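Local coordinates for protein aminoglycoside phosphotransferase (Alicyclobacillus acidocaldarius subsp. acidocaldarius, PDB 4PDY) that probably transfers a phosphate group to a small-molecule substrate, as a member of the aminoglycoside phosphotransferase family with a protein-kinase-like fold, at residues V124-Y129 and F278-A283; C222-I227 and A253-H258; K178-Q183 and S320-L325. One frame throughout, in Å; residues are numbered along the deposited sequence.

From the N terminus, the chain passes the mainly antiparallel sheet lobe and enters helix 121-137, where 124-129 opens interaction 1. Residues 178-183, at the start of helix 180-187, open interaction 3. Interaction 2 then opens and closes within both longer spans, joining the loop 222-227 to helix 252-266. Helix 271-284 closes interaction 1 through 278-283, and helix 319-347 closes interaction 3 through 320-325, so interactions 1 and 3 cross. Interactions 1 and 2 share a core, in which the selenomethionine M256 packs against F278 and F281. Interaction 3 stands apart, its centre about 28 Å from that of interaction 2, and ties the start of helix 180-187 to the first turns of helix 319-347, away from that core.

Interaction 1: residues V124-Y129 and F278-A283; sequences VAQTAY and FLHFDA
Helices 121-137 and 271-284 run side by side in the same sense here. The axes of the short segments 124-129 and 278-283 approach to 7.7 Å and cross at -29°. The backbones come closest at Y129 and H280, whose CA atoms are 4.8 Å apart; A128 turns its methyl toward the other helix and A125 lies at the flank of the interface, both too small to hold the backbones apart. H280 is the knob, seated in a hole formed by A125, Q126, A128 and Y129. Its CG lies anti to the carbonyl carbon (chi1 -71°), which lays the imidazole against the neighbouring helix. The methyl CB of A125 sits over one face of this ring in a CH-pi contact, 3.6 Å from the centroid and displaced toward the rim. Nearer the backbone, H280 CB lies 3.3 Å from A125 O, so A125 meets the histidine with both methyl and carbonyl. The next residue, F281, lays one ring face against A128: A128 O stands over the centre of that face, while A128 CB touches F281 CE2 at 3.6 Å. Y129, with CG anti to the backbone N, offers the edge of its ring to H280 O, the nearest ring atom being CD1 at 3.7 Å. V124 and A125 also pack on preceding turns of helix 271-284, at L273, C277 and A276. No hydrogen bond links the two segments. H280 ND1 instead binds A276 O one turn back in its own helix, which requires the proton on ND1 and ties down the ring that A125 covers. The contact thus rests on methyl-to-ring and carbonyl-to-ring packing, and it buries H280 O without a hydrogen-bonding partner in the model.

Interaction 2: residues C222-I227 and A253-H258; sequences CHLDVI and ALDMAH
The loop 222-227 matches the start of the HxDxxxxN signature (H223, D225, with N230 beyond it), consistent with the catalytic loop of kinase-like phosphotransferases, and D255 of helix 252-266 holds it by its backbone amides, much as the helix-F aspartate does in protein kinases. The D255 carboxylate plane nearly contains the CA-CB bond (chi2 -8°, OD1 almost eclipsing CA), which presents both oxygens to the loop. H223 N donates to D255 OD2 at 2.8 Å and L224 N to D255 OD1 at 3.0 Å; each oxygen uses its syn lone pair, so one buried carboxylate holds two successive amides. L224 adopts a left-handed backbone conformation (phi 66°). C222 CB lies 3.2 Å from D255 OD2, the L224 side chain crosses that of D255 at about a right angle with CD2 beside OD1, and that of V226 crosses obliquely with CG2 near OD1. L224 CD2 also reaches L254 CB. H223, its CG anti to the backbone N, swings its ring away from the helix. There NE2 bonds I242 O, F244 packs edge-to-face with the ring, and ND1 accepts from D225 N at 3.1 Å, the donor lying 31° out of the imidazole plane.

Interaction 3: residues K178-Q183 and S320-L325; sequences KDAFDQ and SQLDAL
F181 and L325 both hold CG anti to the backbone N (chi1 -173° and -168°), which sends the phenyl ring and the isobutyl group into the seam between the helix start at 180 and helix 319-347. The first of these helices opens with a capping box. D182 N donates to D179 OD1 at 2.9 Å in an almost straight bond (170°), and D179 N returns one to D182 OD2, meeting it from above the carboxylate plane. These bonds fix the turn from which F181 projects. L325 CD2 stands over one face of the F181 ring in a CH-pi contact, 3.9 Å from the centroid and displaced toward the rim; the two side chains cross at about a right angle. At the ring edge, near its plane, lie Q321 O, 3.6 Å from F181 CE2, and L322 CA. L322 straddles the first turn, CD1 against F181 CA and CD2 against A180 CB. I308 of helix 303-315 also packs on F181 and on Q321, making this a junction of three helices. The polar ends of D179 and Q321 converge on R312 of that helix, which forms a salt bridge with D179 OD2 and a hydrogen bond with Q321 OE1, so one guanidinium links the cap to helix 319-347. K175 pairs with D182 OD2, and D182 OD1 is hydrogen-bonded to Y313 OH.

Interaction 1: residues V124-Y129 and F278-A283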
# COMPACT_ATOMS: atom_id res chain seq x y z
N VAL A 124 -11.81 0.24 -7.03
CA VAL A 124 -10.65 -0.66 -7.21
C VAL A 124 -10.11 -0.58 -8.64
O VAL A 124 -8.90 -0.49 -8.86
CB VAL A 124 -11.04 -2.10 -6.85
CG1 VAL A 124 -9.88 -3.04 -7.16
CG2 VAL A 124 -11.37 -2.22 -5.38
N ALA A 125 -11.03 -0.54 -9.60
CA ALA A 125 -10.66 -0.45 -11.00
C ALA A 125 -9.78 0.77 -11.24
O ALA A 125 -8.76 0.72 -11.91
CB ALA A 125 -11.92 -0.34 -11.87
N GLN A 126 -10.25 1.92 -10.76
CA GLN A 126 -9.54 3.17 -11.00
C GLN A 126 -8.22 3.27 -10.23
O GLN A 126 -7.28 3.87 -10.73
CB GLN A 126 -10.45 4.40 -10.78
CG GLN A 126 -11.54 4.50 -11.85
CD GLN A 126 -10.95 4.53 -13.26
OE1 GLN A 126 -10.02 5.28 -13.54
NE2 GLN A 126 -11.46 3.67 -14.13
N THR A 127 -8.19 2.73 -9.01
CA THR A 127 -6.93 2.64 -8.26
C THR A 127 -5.90 1.78 -9.02
O THR A 127 -4.78 2.20 -9.19
CB THR A 127 -7.18 2.11 -6.84
OG1 THR A 127 -8.15 2.94 -6.18
CG2 THR A 127 -5.90 2.11 -6.02
N ALA A 128 -6.34 0.62 -9.49
CA ALA A 128 -5.48 -0.26 -10.26
C ALA A 128 -4.98 0.44 -11.53
O ALA A 128 -3.81 0.37 -11.87
CB ALA A 128 -6.24 -1.53 -10.61
N TYR A 129 -5.87 1.10 -12.25
CA TYR A 129 -5.50 1.79 -13.47
C TYR A 129 -4.40 2.80 -13.18
O TYR A 129 -3.39 2.89 -13.90
CB TYR A 129 -6.76 2.45 -14.07
CG TYR A 129 -6.62 3.00 -15.47
CD1 TYR A 129 -6.14 2.21 -16.50
CD2 TYR A 129 -7.06 4.29 -15.77
CE1 TYR A 129 -6.05 2.72 -17.80
CE2 TYR A 129 -6.97 4.79 -17.04
CZ TYR A 129 -6.46 4.01 -18.05
OH TYR A 129 -6.37 4.50 -19.33
N PHE A 278 -7.38 -6.60 -12.14
CA PHE A 278 -6.56 -7.22 -13.18
C PHE A 278 -6.85 -6.57 -14.53
O PHE A 278 -5.94 -6.28 -15.30
CB PHE A 278 -6.84 -8.72 -13.28
CG PHE A 278 -6.35 -9.54 -12.11
CD1 PHE A 278 -5.06 -9.39 -11.63
CD2 PHE A 278 -7.16 -10.50 -11.53
CE1 PHE A 278 -4.60 -10.16 -10.59
CE2 PHE A 278 -6.69 -11.29 -10.48
CZ PHE A 278 -5.42 -11.10 -10.01
N LEU A 279 -8.13 -6.33 -14.82
CA LEU A 279 -8.50 -5.75 -16.10
C LEU A 279 -7.79 -4.40 -16.31
O LEU A 279 -7.38 -4.07 -17.41
CB LEU A 279 -10.02 -5.54 -16.17
CG LEU A 279 -10.62 -5.22 -17.54
CD1 LEU A 279 -10.53 -6.45 -18.43
CD2 LEU A 279 -12.07 -4.77 -17.37
N HIS A 280 -7.70 -3.60 -15.24
CA HIS A 280 -7.15 -2.26 -15.38
C HIS A 280 -5.63 -2.21 -15.34
O HIS A 280 -5.05 -1.33 -15.96
CB HIS A 280 -7.83 -1.29 -14.40
CG HIS A 280 -9.23 -1.01 -14.80
ND1 HIS A 280 -10.27 -1.86 -14.52
CD2 HIS A 280 -9.76 0.01 -15.53
CE1 HIS A 280 -11.38 -1.40 -15.07
NE2 HIS A 280 -11.10 -0.26 -15.66
N PHE A 281 -4.98 -3.15 -14.64
CA PHE A 281 -3.53 -3.33 -14.85
C PHE A 281 -3.24 -3.79 -16.29
O PHE A 281 -2.38 -3.24 -16.98
CB PHE A 281 -2.92 -4.31 -13.83
CG PHE A 281 -2.54 -3.67 -12.53
CD1 PHE A 281 -1.28 -3.10 -12.38
CD2 PHE A 281 -3.41 -3.64 -11.45
CE1 PHE A 281 -0.91 -2.49 -11.19
CE2 PHE A 281 -3.05 -3.05 -10.25
CZ PHE A 281 -1.79 -2.49 -10.12
N ASP A 282 -4.00 -4.78 -16.75
CA ASP A 282 -3.82 -5.35 -18.08
C ASP A 282 -4.00 -4.31 -19.18
O ASP A 282 -3.30 -4.36 -20.18
CB ASP A 282 -4.80 -6.50 -18.29
CG ASP A 282 -4.42 -7.39 -19.44
OD1 ASP A 282 -3.50 -8.23 -19.29
OD2 ASP A 282 -5.08 -7.28 -20.47
N ALA A 283 -4.93 -3.37 -18.98
CA ALA A 283 -5.20 -2.32 -19.97
C ALA A 283 -3.97 -1.44 -20.23
O ALA A 283 -3.75 -0.97 -21.34
CB ALA A 283 -6.36 -1.46 -19.49

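Interaction 2: residues C222-I227 and A253-H258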
# COMPACT_ATOMS: atom_id res chain seq x y z
N CYS A 222 6.78 1.28 -7.96
CA CYS A 222 5.53 1.07 -7.24
C CYS A 222 5.33 2.20 -6.24
O CYS A 222 6.28 2.82 -5.79
CB CYS A 222 5.50 -0.27 -6.50
SG CYS A 222 5.16 -1.70 -7.54
N HIS A 223 4.06 2.45 -5.92
CA HIS A 223 3.70 3.44 -4.92
C HIS A 223 3.97 2.94 -3.49
O HIS A 223 4.50 3.66 -2.66
CB HIS A 223 2.23 3.80 -5.11
CG HIS A 223 1.72 4.81 -4.13
ND1 HIS A 223 1.20 4.46 -2.91
CD2 HIS A 223 1.61 6.16 -4.21
CE1 HIS A 223 0.78 5.55 -2.28
NE2 HIS A 223 1.04 6.58 -3.04
N LEU A 224 3.58 1.69 -3.22
CA LEU A 224 3.91 0.99 -1.97
C LEU A 224 3.29 1.58 -0.70
O LEU A 224 3.69 1.24 0.40
CB LEU A 224 5.41 0.81 -1.80
CG LEU A 224 6.10 0.06 -2.95
CD1 LEU A 224 7.60 -0.05 -2.76
CD2 LEU A 224 5.48 -1.33 -3.14
N ASP A 225 2.24 2.39 -0.85
CA ASP A 225 1.44 2.78 0.31
C ASP A 225 -0.02 2.90 -0.13
O ASP A 225 -0.67 3.95 0.01
CB ASP A 225 1.97 4.06 0.91
CG ASP A 225 1.50 4.28 2.34
OD1 ASP A 225 0.92 3.35 2.96
OD2 ASP A 225 1.73 5.39 2.84
N VAL A 226 -0.53 1.79 -0.62
CA VAL A 226 -1.82 1.72 -1.27
C VAL A 226 -2.91 1.48 -0.24
O VAL A 226 -3.36 0.36 -0.01
CB VAL A 226 -1.82 0.62 -2.35
CG1 VAL A 226 -3.15 0.59 -3.08
CG2 VAL A 226 -0.66 0.86 -3.32
N ILE A 227 -3.30 2.60 0.38
CA ILE A 227 -4.34 2.63 1.40
C ILE A 227 -5.36 3.67 0.94
O ILE A 227 -5.01 4.56 0.18
CB ILE A 227 -3.76 2.96 2.78
CG1 ILE A 227 -3.05 4.32 2.81
CG2 ILE A 227 -2.81 1.83 3.19
CD1 ILE A 227 -2.57 4.74 4.18
N ALA A 253 3.84 -6.48 -9.41
CA ALA A 253 3.07 -7.40 -8.60
C ALA A 253 2.89 -6.95 -7.15
O ALA A 253 1.92 -7.34 -6.49
CB ALA A 253 3.74 -8.79 -8.64
N LEU A 254 3.85 -6.18 -6.62
CA LEU A 254 3.70 -5.72 -5.24
C LEU A 254 2.50 -4.78 -5.06
O LEU A 254 1.68 -5.03 -4.19
CB LEU A 254 4.96 -5.04 -4.75
CG LEU A 254 6.18 -5.94 -4.53
CD1 LEU A 254 7.35 -5.13 -4.00
CD2 LEU A 254 5.86 -7.09 -3.58
N ASP A 255 2.38 -3.77 -5.91
CA ASP A 255 1.23 -2.89 -5.83
C ASP A 255 -0.05 -3.67 -6.14
O ASP A 255 -1.08 -3.48 -5.49
CB ASP A 255 1.38 -1.70 -6.79
CG ASP A 255 2.09 -0.47 -6.18
OD1 ASP A 255 2.38 -0.40 -4.95
OD2 ASP A 255 2.40 0.44 -6.99
N MSE A 256 0.00 -4.56 -7.14
CA MSE A 256 -1.18 -5.31 -7.51
C MSE A 256 -1.67 -6.19 -6.38
O MSE A 256 -2.87 -6.20 -6.06
CB MSE A 256 -0.90 -6.08 -8.79
CG MSE A 256 -2.19 -6.54 -9.44
SE MSE A 256 -1.81 -7.62 -11.02
CE MSE A 256 -0.52 -6.60 -12.09
N ALA A 257 -0.76 -6.93 -5.76
CA ALA A 257 -1.11 -7.82 -4.66
C ALA A 257 -1.59 -7.05 -3.44
O ALA A 257 -2.46 -7.52 -2.73
CB ALA A 257 0.06 -8.75 -4.31
N HIS A 258 -0.94 -5.94 -3.13
CA HIS A 258 -1.36 -5.14 -1.96
C HIS A 258 -2.77 -4.55 -2.12
O HIS A 258 -3.58 -4.67 -1.21
CB HIS A 258 -0.31 -4.07 -1.61
CG HIS A 258 1.03 -4.64 -1.26
ND1 HIS A 258 2.20 -3.95 -1.46
CD2 HIS A 258 1.39 -5.86 -0.78
CE1 HIS A 258 3.23 -4.69 -1.07
NE2 HIS A 258 2.76 -5.85 -0.63

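Interaction 3: residues K178-Q183 and S320-L325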
# COMPACT_ATOMS: atom_id res chain seq x y z
N LYS A 178 -5.42 -21.05 27.85
CA LYS A 178 -5.55 -20.50 26.50
C LYS A 178 -6.78 -19.61 26.42
O LYS A 178 -7.88 -20.03 26.75
CB LYS A 178 -5.66 -21.64 25.49
CG LYS A 178 -4.38 -22.43 25.34
CD LYS A 178 -4.66 -23.74 24.66
CE LYS A 178 -3.37 -24.50 24.47
NZ LYS A 178 -2.92 -25.19 25.71
N ASP A 179 -6.60 -18.37 25.97
CA ASP A 179 -7.71 -17.45 25.80
C ASP A 179 -8.37 -17.71 24.46
O ASP A 179 -8.00 -18.65 23.71
CB ASP A 179 -7.26 -16.00 26.02
CG ASP A 179 -6.29 -15.47 24.97
OD1 ASP A 179 -6.29 -15.94 23.80
OD2 ASP A 179 -5.53 -14.51 25.30
N ALA A 180 -9.40 -16.94 24.15
CA ALA A 180 -10.17 -17.19 22.94
C ALA A 180 -9.31 -17.05 21.69
O ALA A 180 -9.45 -17.82 20.75
CB ALA A 180 -11.36 -16.24 22.87
N PHE A 181 -8.43 -16.06 21.67
CA PHE A 181 -7.50 -15.87 20.55
C PHE A 181 -6.59 -17.09 20.37
O PHE A 181 -6.46 -17.62 19.27
CB PHE A 181 -6.65 -14.61 20.75
CG PHE A 181 -5.79 -14.27 19.56
CD1 PHE A 181 -4.61 -14.96 19.35
CD2 PHE A 181 -6.15 -13.30 18.65
CE1 PHE A 181 -3.81 -14.68 18.26
CE2 PHE A 181 -5.36 -13.01 17.56
CZ PHE A 181 -4.18 -13.72 17.35
N ASP A 182 -5.96 -17.53 21.45
CA ASP A 182 -5.05 -18.68 21.42
C ASP A 182 -5.77 -19.86 20.82
O ASP A 182 -5.23 -20.54 19.94
CB ASP A 182 -4.62 -19.03 22.83
CG ASP A 182 -3.82 -17.93 23.54
OD1 ASP A 182 -3.07 -17.17 22.87
OD2 ASP A 182 -3.97 -17.85 24.79
N GLN A 183 -6.96 -20.16 21.33
CA GLN A 183 -7.69 -21.33 20.87
C GLN A 183 -8.07 -21.21 19.40
O GLN A 183 -7.97 -22.16 18.62
CB GLN A 183 -8.94 -21.57 21.72
CG GLN A 183 -8.62 -21.90 23.17
CD GLN A 183 -9.87 -22.08 23.98
OE1 GLN A 183 -10.66 -22.97 23.71
NE2 GLN A 183 -10.06 -21.23 24.98
N SER A 320 -8.81 -5.93 19.69
CA SER A 320 -8.96 -5.79 18.24
C SER A 320 -8.35 -6.95 17.47
O SER A 320 -8.80 -7.25 16.36
CB SER A 320 -8.37 -4.48 17.74
OG SER A 320 -6.98 -4.41 17.94
N GLN A 321 -7.33 -7.59 18.05
CA GLN A 321 -6.68 -8.73 17.41
C GLN A 321 -7.64 -9.90 17.31
O GLN A 321 -7.66 -10.61 16.31
CB GLN A 321 -5.44 -9.13 18.21
CG GLN A 321 -4.34 -8.10 18.17
CD GLN A 321 -3.44 -8.13 19.38
OE1 GLN A 321 -3.60 -8.97 20.27
NE2 GLN A 321 -2.49 -7.20 19.45
N LEU A 322 -8.41 -10.13 18.36
CA LEU A 322 -9.40 -11.21 18.33
C LEU A 322 -10.48 -10.91 17.31
O LEU A 322 -10.86 -11.78 16.51
CB LEU A 322 -10.00 -11.50 19.70
CG LEU A 322 -11.06 -12.60 19.70
CD1 LEU A 322 -10.52 -13.95 19.22
CD2 LEU A 322 -11.67 -12.72 21.08
N ASP A 323 -10.96 -9.66 17.28
CA ASP A 323 -11.93 -9.24 16.25
C ASP A 323 -11.38 -9.59 14.86
O ASP A 323 -12.08 -10.17 14.03
CB ASP A 323 -12.25 -7.72 16.28
CG ASP A 323 -12.87 -7.25 17.58
OD1 ASP A 323 -13.44 -8.08 18.31
OD2 ASP A 323 -12.81 -6.02 17.86
N ALA A 324 -10.12 -9.21 14.61
CA ALA A 324 -9.53 -9.43 13.29
C ALA A 324 -9.37 -10.91 12.93
O ALA A 324 -9.68 -11.32 11.82
CB ALA A 324 -8.19 -8.73 13.19
N LEU A 325 -8.94 -11.72 13.90
CA LEU A 325 -8.76 -13.14 13.64
C LEU A 325 -10.12 -13.84 13.45
O LEU A 325 -10.26 -14.74 12.61
CB LEU A 325 -7.95 -13.80 14.75
CG LEU A 325 -7.47 -15.21 14.41
CD1 LEU A 325 -6.45 -15.17 13.30
CD2 LEU A 325 -6.88 -15.85 15.65